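Local coordinates for protein putative NADH dehydrogenase/NAD(P)H nitroreductase (Bacteroides thetaiotaomicron VPI-5482, PDB 3KWK) that binds flavin mononucleotide and is probably an FMN-dependent oxidoreductase of the nitroreductase family, at residues K28-E33 against F152-T157; A84-G89 against L147-F152. All blocks are in the same frame, centred on the assembly; numbering follows the deposited sequence.

Contact 1 of 2, residues K28-E33 against F152-T157; sequences KGVEKE and FGYPAT
The Y154 hydroxyl gives a hydrogen bond to the carboxylate of E31. OH lies 2.5 Å from E31 OE1, on the syn side of that oxygen and 19° out of the carboxylate plane. E31 crosses the tyrosine at about a right angle, with the carboxylate and ring planes 66° apart. K34 NZ is a second hydrogen-bond partner of Y154 OH, so a carboxylate and an amine both hold the tip of the ring. G29 O also lies at the ring edge, in its plane, 3.5 Å from Y154 CE2.

K28 supplies a cation-pi interaction. Its chain bends at chi3 (-53°), which brings NZ over the face of Y154, 4.7 Å from the ring centroid. The aliphatic part of K28 runs past the same ring, with CD 4.0 Å from Y154 CD2.

The contact joins the turn that leads into helix 32-43 to the C-terminal part of strand 144-153, within the nitroreductase fold. E31 is at the N-cap position of that helix. Its side chain is turned to the tyrosine.

One water links the two backbones. It donates to K28 O at 2.8 Å and accepts from Y154 N.

The apolar contacts centre on V30. CG1 meets the edge of the F152 ring, 4.1 Å from CE2, while CG2 sits 3.9 Å from G153 CA and also approaches Y154 CE2. V30 also packs on L117 and on I35 of helix 32-43. F152 touches I35 too, and G153 is hydrogen-bonded through its backbone to G118.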
ATOM      1  N   LYS A  28      -3.822   2.880 -27.333  1.00  9.27           N
ATOM      2  CA  LYS A  28      -3.410   4.265 -27.381  1.00 10.90           C
ATOM      3  C   LYS A  28      -2.417   4.546 -26.312  1.00 10.97           C
ATOM      4  O   LYS A  28      -2.434   3.917 -25.263  1.00  9.16           O
ATOM      5  CB  LYS A  28      -4.576   5.220 -27.309  1.00 16.24           C
ATOM      6  CG  LYS A  28      -5.336   5.153 -26.103  1.00 17.23           C
ATOM      7  CD  LYS A  28      -6.416   6.281 -26.067  1.00 27.47           C
ATOM      8  CE  LYS A  28      -5.815   7.659 -26.299  1.00 37.85           C
ATOM      9  NZ  LYS A  28      -6.679   8.776 -25.806  1.00 39.71           N
ATOM     10  N   GLY A  29      -1.489   5.453 -26.581  1.00  9.25           N
ATOM     11  CA  GLY A  29      -0.470   5.708 -25.647  1.00  7.41           C
ATOM     12  C   GLY A  29      -0.925   6.481 -24.434  1.00  7.87           C
ATOM     13  O   GLY A  29      -2.007   7.075 -24.417  1.00  9.28           O
ATOM     14  N   VAL A  30      -0.030   6.532 -23.481  1.00  8.82           N
ATOM     15  CA  VAL A  30      -0.209   7.250 -22.239  1.00  8.60           C
ATOM     16  C   VAL A  30       0.810   8.394 -22.215  1.00 10.19           C
ATOM     17  O   VAL A  30       2.003   8.200 -22.478  1.00  9.68           O
ATOM     18  CB  VAL A  30      -0.102   6.342 -21.005  1.00  9.16           C
ATOM     19  CG1 VAL A  30      -0.169   7.200 -19.707  1.00  8.15           C
ATOM     20  CG2 VAL A  30      -1.188   5.215 -21.041  1.00 10.92           C
ATOM     21  N   GLU A  31       0.310   9.587 -21.889  1.00  8.65           N
ATOM     22  CA  GLU A  31       1.102  10.796 -21.757  1.00  9.19           C
ATOM     23  C   GLU A  31       2.290  10.603 -20.807  1.00  9.00           C
ATOM     24  O   GLU A  31       2.144  10.055 -19.708  1.00  8.30           O
ATOM     25  CB  GLU A  31       0.195  11.937 -21.223  1.00  7.32           C
ATOM     26  CG  GLU A  31      -0.932  12.394 -22.199  1.00 11.11           C
ATOM     27  CD  GLU A  31      -2.262  11.641 -22.076  1.00 14.90           C
ATOM     28  OE1 GLU A  31      -2.282  10.508 -21.548  1.00 11.36           O
ATOM     29  OE2 GLU A  31      -3.309  12.163 -22.584  1.00 18.54           O
ATOM     30  N   LYS A  32       3.460  11.086 -21.236  1.00  7.53           N
ATOM     31  CA  LYS A  32       4.671  10.990 -20.434  1.00  7.55           C
ATOM     32  C   LYS A  32       4.486  11.595 -19.043  1.00  8.61           C
ATOM     33  O   LYS A  32       4.953  11.036 -18.063  1.00 10.54           O
ATOM     34  CB  LYS A  32       5.842  11.659 -21.132  1.00  9.66           C
ATOM     35  CG  LYS A  32       7.112  11.598 -20.380  1.00 19.01           C
ATOM     36  CD  LYS A  32       8.235  12.170 -21.256  1.00 25.98           C
ATOM     37  CE  LYS A  32       9.574  12.305 -20.514  1.00 35.78           C
ATOM     38  NZ  LYS A  32       9.460  12.993 -19.184  1.00 30.85           N
ATOM     39  N   GLU A  33       3.774  12.709 -18.960  1.00  8.31           N
ATOM     40  CA  GLU A  33       3.565  13.435 -17.694  1.00 10.13           C
ATOM     41  C   GLU A  33       2.801  12.524 -16.700  1.00  9.08           C
ATOM     42  O   GLU A  33       3.088  12.492 -15.500  1.00  9.31           O
ATOM     43  CB  GLU A  33       2.741  14.688 -17.995  1.00 12.14           C
ATOM     44  CG  GLU A  33       2.491  15.603 -16.810  1.00 25.63           C
ATOM     45  CD  GLU A  33       1.486  16.760 -17.125  1.00 39.07           C
ATOM     46  OE1 GLU A  33       0.696  16.707 -18.115  1.00 35.01           O
ATOM     47  OE2 GLU A  33       1.479  17.712 -16.331  1.00 40.78           O
ATOM     48  N   PHE A 152      -0.588  -0.908 -17.449  1.00  6.83           N
ATOM     49  CA  PHE A 152      -1.546   0.160 -17.370  1.00  7.05           C
ATOM     50  C   PHE A 152      -1.832   0.729 -18.741  1.00  6.66           C
ATOM     51  O   PHE A 152      -1.099   0.458 -19.711  1.00  7.07           O
ATOM     52  CB  PHE A 152      -1.047   1.253 -16.414  1.00  6.75           C
ATOM     53  CG  PHE A 152       0.231   1.940 -16.877  1.00  5.51           C
ATOM     54  CD1 PHE A 152       1.478   1.400 -16.595  1.00  9.38           C
ATOM     55  CD2 PHE A 152       0.169   3.160 -17.536  1.00  8.15           C
ATOM     56  CE1 PHE A 152       2.610   2.043 -17.018  1.00  9.30           C
ATOM     57  CE2 PHE A 152       1.299   3.806 -17.949  1.00  8.77           C
ATOM     58  CZ  PHE A 152       2.533   3.240 -17.688  1.00  8.45           C
ATOM     59  N   GLY A 153      -2.927   1.485 -18.803  1.00  6.44           N
ATOM     60  CA  GLY A 153      -3.385   2.098 -20.033  1.00  5.17           C
ATOM     61  C   GLY A 153      -4.704   2.812 -19.816  1.00  7.21           C
ATOM     62  O   GLY A 153      -5.262   2.798 -18.693  1.00  8.32           O
ATOM     63  N   TYR A 154      -5.278   3.340 -20.894  1.00  6.24           N
ATOM     64  CA  TYR A 154      -6.635   3.842 -20.812  1.00  6.14           C
ATOM     65  C   TYR A 154      -7.568   2.617 -20.791  1.00  5.88           C
ATOM     66  O   TYR A 154      -7.454   1.749 -21.667  1.00  6.63           O
ATOM     67  CB  TYR A 154      -6.952   4.763 -21.983  1.00  6.71           C
ATOM     68  CG  TYR A 154      -6.325   6.119 -21.746  1.00  4.78           C
ATOM     69  CD1 TYR A 154      -6.910   6.980 -20.865  1.00  9.98           C
ATOM     70  CD2 TYR A 154      -5.090   6.485 -22.303  1.00  6.65           C
ATOM     71  CE1 TYR A 154      -6.339   8.245 -20.597  1.00 10.67           C
ATOM     72  CE2 TYR A 154      -4.514   7.716 -22.031  1.00  8.92           C
ATOM     73  CZ  TYR A 154      -5.143   8.588 -21.194  1.00 11.16           C
ATOM     74  OH  TYR A 154      -4.617   9.821 -20.876  1.00 10.59           O
ATOM     75  N   PRO A 155      -8.521   2.547 -19.849  1.00  6.58           N
ATOM     76  CA  PRO A 155      -9.404   1.350 -19.821  1.00  5.72           C
ATOM     77  C   PRO A 155     -10.149   1.159 -21.159  1.00  6.27           C
ATOM     78  O   PRO A 155     -10.579   2.140 -21.784  1.00  5.74           O
ATOM     79  CB  PRO A 155     -10.412   1.687 -18.734  1.00  6.17           C
ATOM     80  CG  PRO A 155      -9.638   2.602 -17.793  1.00  7.58           C
ATOM     81  CD  PRO A 155      -8.751   3.451 -18.720  1.00  7.81           C
ATOM     82  N   ALA A 156     -10.293  -0.098 -21.589  1.00  5.88           N
ATOM     83  CA  ALA A 156     -11.061  -0.442 -22.765  1.00  7.71           C
ATOM     84  C   ALA A 156     -12.561  -0.467 -22.473  1.00  4.17           C
ATOM     85  O   ALA A 156     -13.367  -0.164 -23.342  1.00  5.75           O
ATOM     86  CB  ALA A 156     -10.637  -1.805 -23.280  1.00  6.00           C
ATOM     87  N   THR A 157     -12.907  -0.842 -21.239  1.00  7.35           N
ATOM     88  CA  THR A 157     -14.327  -1.026 -20.839  1.00  6.16           C
ATOM     89  C   THR A 157     -14.507  -0.549 -19.405  1.00  6.56           C
ATOM     90  O   THR A 157     -14.074  -1.239 -18.478  1.00 10.09           O
ATOM     91  CB  THR A 157     -14.792  -2.498 -20.981  1.00  7.92           C
ATOM     92  OG1 THR A 157     -14.570  -2.967 -22.301  1.00  7.91           O
ATOM     93  CG2 THR A 157     -16.336  -2.589 -20.692  1.00 10.85           C
TER
HETATM   94  O   HOH W   1      -3.924   2.548 -23.365  1.00 12.46           O

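Contact 2 of 2, residues A84-G89 against L147-F152; sequences AIIVCG and LCVIPF
V87 carries CG2 anti to its carbonyl carbon, and I150 does the same with CG1 (chi1 -53°). The I150 chain then runs extended, and its CD1 comes 3.8 Å from V87 CG2. C148 has SG between its backbone N and carbonyl carbon (chi1 62°). With this torsion C148 SG lies 4.0 Å from V87 CB. I85 is on the same sheet face as V87, C148 and I150. Its CG1 reaches F152 CE1 at 3.8 Å, the two side chains crossing obliquely. Helix 32-43 covers I85 through M38 and L39, while C101 and I108 of helix 97-114 cover V87.

These are the two central strands of the four-stranded antiparallel sheet of the nitroreductase fold. C148 packs on W121 of strand 118-123, and V149 O is hydrogen-bonded to T122 OG1 of that strand; W121 and T122 both belong to the FMN pocket. I85 and I150 form a hydrogen-bonded pair. I150 N to I85 O is 2.8 Å; I85 N to I150 O is 2.9 Å. V87 and C148 are the next hydrogen-bonded pair, with V87 N 2.9 Å from C148 O.

The pairing is irregular at V87. L147 and C148 both face it, which makes a classic beta bulge. V87 O takes a bond from L147 N at 2.8 Å and a weak one from C148 N at 3.3 Å.

On the other sheet face, A84 with P151 and I86 with V149 are antiparallel non-hydrogen-bonded pairs. A84 CB approaches V149 CG1, and I86 CD1 touches V149 CG2. L147 also packs on L99 of the second subunit.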
ATOM      1  N   ALA A  84       4.303  -0.968 -18.797  1.00  8.05           N
ATOM      2  CA  ALA A  84       4.106  -1.534 -17.459  1.00  6.21           C
ATOM      3  C   ALA A  84       5.158  -0.947 -16.549  1.00  6.62           C
ATOM      4  O   ALA A  84       6.238  -0.567 -17.033  1.00  9.71           O
ATOM      5  CB  ALA A  84       4.243  -3.072 -17.495  1.00  6.00           C
ATOM      6  N   ILE A  85       4.819  -0.773 -15.278  1.00  6.25           N
ATOM      7  CA  ILE A  85       5.818  -0.432 -14.264  1.00  8.39           C
ATOM      8  C   ILE A  85       6.056  -1.669 -13.425  1.00  7.43           C
ATOM      9  O   ILE A  85       5.092  -2.260 -12.899  1.00  9.24           O
ATOM     10  CB  ILE A  85       5.357   0.725 -13.363  1.00  9.00           C
ATOM     11  CG1 ILE A  85       5.241   2.005 -14.212  1.00 11.83           C
ATOM     12  CG2 ILE A  85       6.356   0.952 -12.187  1.00  9.49           C
ATOM     13  CD1 ILE A  85       4.582   3.174 -13.482  1.00 13.80           C
ATOM     14  N   ILE A  86       7.325  -2.063 -13.317  1.00  6.82           N
ATOM     15  CA  ILE A  86       7.729  -3.172 -12.481  1.00  6.15           C
ATOM     16  C   ILE A  86       8.229  -2.608 -11.166  1.00  5.64           C
ATOM     17  O   ILE A  86       9.211  -1.866 -11.151  1.00  7.85           O
ATOM     18  CB  ILE A  86       8.771  -4.054 -13.155  1.00  8.62           C
ATOM     19  CG1 ILE A  86       8.286  -4.454 -14.554  1.00 13.24           C
ATOM     20  CG2 ILE A  86       9.058  -5.294 -12.266  1.00  9.19           C
ATOM     21  CD1 ILE A  86       9.113  -5.567 -15.162  1.00 18.27           C
ATOM     22  N   VAL A  87       7.522  -2.891 -10.083  1.00  4.62           N
ATOM     23  CA  VAL A  87       7.899  -2.396  -8.753  1.00  5.54           C
ATOM     24  C   VAL A  87       8.813  -3.407  -8.101  1.00  6.03           C
ATOM     25  O   VAL A  87       8.406  -4.575  -7.888  1.00  6.33           O
ATOM     26  CB  VAL A  87       6.677  -2.114  -7.830  1.00  6.83           C
ATOM     27  CG1 VAL A  87       7.143  -1.618  -6.458  1.00  6.98           C
ATOM     28  CG2 VAL A  87       5.636  -1.151  -8.536  1.00  8.18           C
ATOM     29  N   CYS A  88      10.035  -3.004  -7.789  1.00  6.22           N
ATOM     30  CA  CYS A  88      11.035  -3.882  -7.215  1.00  6.65           C
ATOM     31  C   CYS A  88      11.540  -3.299  -5.927  1.00  6.62           C
ATOM     32  O   CYS A  88      11.426  -2.111  -5.690  1.00  7.48           O
ATOM     33  CB  CYS A  88      12.251  -4.038  -8.135  1.00  7.33           C
ATOM     34  SG  CYS A  88      11.860  -4.527  -9.817  1.00  8.38           S
ATOM     35  N   GLY A  89      12.179  -4.146  -5.130  1.00  7.07           N
ATOM     36  CA  GLY A  89      12.782  -3.722  -3.863  1.00  7.06           C
ATOM     37  C   GLY A  89      14.229  -4.142  -3.748  1.00  6.85           C
ATOM     38  O   GLY A  89      14.574  -5.258  -4.132  1.00  6.32           O
ATOM     39  N   LEU A 147       8.460  -7.134  -6.881  1.00  6.36           N
ATOM     40  CA  LEU A 147       7.225  -7.353  -6.183  1.00  6.27           C
ATOM     41  C   LEU A 147       6.092  -7.644  -7.162  1.00  5.73           C
ATOM     42  O   LEU A 147       5.415  -8.645  -7.025  1.00  6.18           O
ATOM     43  CB  LEU A 147       6.831  -6.172  -5.290  1.00  5.56           C
ATOM     44  CG  LEU A 147       5.477  -6.301  -4.620  1.00  8.64           C
ATOM     45  CD1 LEU A 147       5.533  -7.391  -3.589  1.00  9.58           C
ATOM     46  CD2 LEU A 147       5.055  -4.958  -3.958  1.00  8.99           C
ATOM     47  N   CYS A 148       5.910  -6.781  -8.153  1.00  6.92           N
ATOM     48  CA  CYS A 148       4.750  -6.891  -9.014  1.00  4.87           C
ATOM     49  C   CYS A 148       5.033  -6.181 -10.330  1.00  5.80           C
ATOM     50  O   CYS A 148       5.892  -5.261 -10.409  1.00  7.80           O
ATOM     51  CB  CYS A 148       3.486  -6.360  -8.299  1.00  5.27           C
ATOM     52  SG  CYS A 148       3.587  -4.609  -7.866  1.00  8.21           S
ATOM     53  N   VAL A 149       4.267  -6.610 -11.328  1.00  6.31           N
ATOM     54  CA  VAL A 149       4.262  -6.032 -12.641  1.00  5.99           C
ATOM     55  C   VAL A 149       2.917  -5.340 -12.793  1.00  7.64           C
ATOM     56  O   VAL A 149       1.854  -5.968 -12.641  1.00  7.20           O
ATOM     57  CB  VAL A 149       4.442  -7.101 -13.746  1.00  7.14           C
ATOM     58  CG1 VAL A 149       4.365  -6.431 -15.107  1.00  8.00           C
ATOM     59  CG2 VAL A 149       5.805  -7.857 -13.606  1.00  8.42           C
ATOM     60  N   ILE A 150       2.942  -4.044 -13.058  1.00  6.78           N
ATOM     61  CA  ILE A 150       1.709  -3.269 -13.203  1.00  5.61           C
ATOM     62  C   ILE A 150       1.524  -2.783 -14.649  1.00  7.91           C
ATOM     63  O   ILE A 150       2.048  -1.713 -15.026  1.00  6.41           O
ATOM     64  CB  ILE A 150       1.716  -2.042 -12.235  1.00  5.53           C
ATOM     65  CG1 ILE A 150       1.985  -2.452 -10.791  1.00  7.45           C
ATOM     66  CG2 ILE A 150       0.383  -1.227 -12.317  1.00  7.30           C
ATOM     67  CD1 ILE A 150       2.086  -1.274  -9.827  1.00  5.52           C
ATOM     68  N   PRO A 151       0.829  -3.574 -15.468  1.00  7.07           N
ATOM     69  CA  PRO A 151       0.387  -3.026 -16.761  1.00  6.29           C
ATOM     70  C   PRO A 151      -0.585  -1.858 -16.532  1.00  7.17           C
ATOM     71  O   PRO A 151      -1.303  -1.815 -15.516  1.00  7.27           O
ATOM     72  CB  PRO A 151      -0.335  -4.190 -17.423  1.00  8.17           C
ATOM     73  CG  PRO A 151      -0.100  -5.378 -16.523  1.00 10.67           C
ATOM     74  CD  PRO A 151       0.168  -4.843 -15.164  1.00  8.06           C
ATOM     75  N   PHE A 152      -0.588  -0.908 -17.449  1.00  6.83           N
ATOM     76  CA  PHE A 152      -1.546   0.160 -17.370  1.00  7.05           C
ATOM     77  C   PHE A 152      -1.832   0.729 -18.741  1.00  6.66           C
ATOM     78  O   PHE A 152      -1.099   0.458 -19.711  1.00  7.07           O
ATOM     79  CB  PHE A 152      -1.047   1.253 -16.414  1.00  6.75           C
ATOM     80  CG  PHE A 152       0.231   1.940 -16.877  1.00  5.51           C
ATOM     81  CD1 PHE A 152       1.478   1.400 -16.595  1.00  9.38           C
ATOM     82  CD2 PHE A 152       0.169   3.160 -17.536  1.00  8.15           C
ATOM     83  CE1 PHE A 152       2.610   2.043 -17.018  1.00  9.30           C
ATOM     84  CE2 PHE A 152       1.299   3.806 -17.949  1.00  8.77           C
ATOM     85  CZ  PHE A 152       2.533   3.240 -17.688  1.00  8.45           C
TER

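How the contacts relate
Contacts 1 and 2 follow one another along strand 144-153 and share F152. Their centres are 16 Å apart. Contact 2 lies in the buried middle of the sheet, its centre about 5 Å from that of the chain. Contact 1 is partly buried, its centre about 15 Å from that of the chain, farther along the strand toward its C-terminal part. Along the sequence, contact 2 is nested inside the loop that contact 1 closes. Contact 2 comes close to the flavin: its C148 side chain is about 6 Å from a bound FMN. The side chain of F152, which belongs to both contacts, is about 12 Å from a bound FMN.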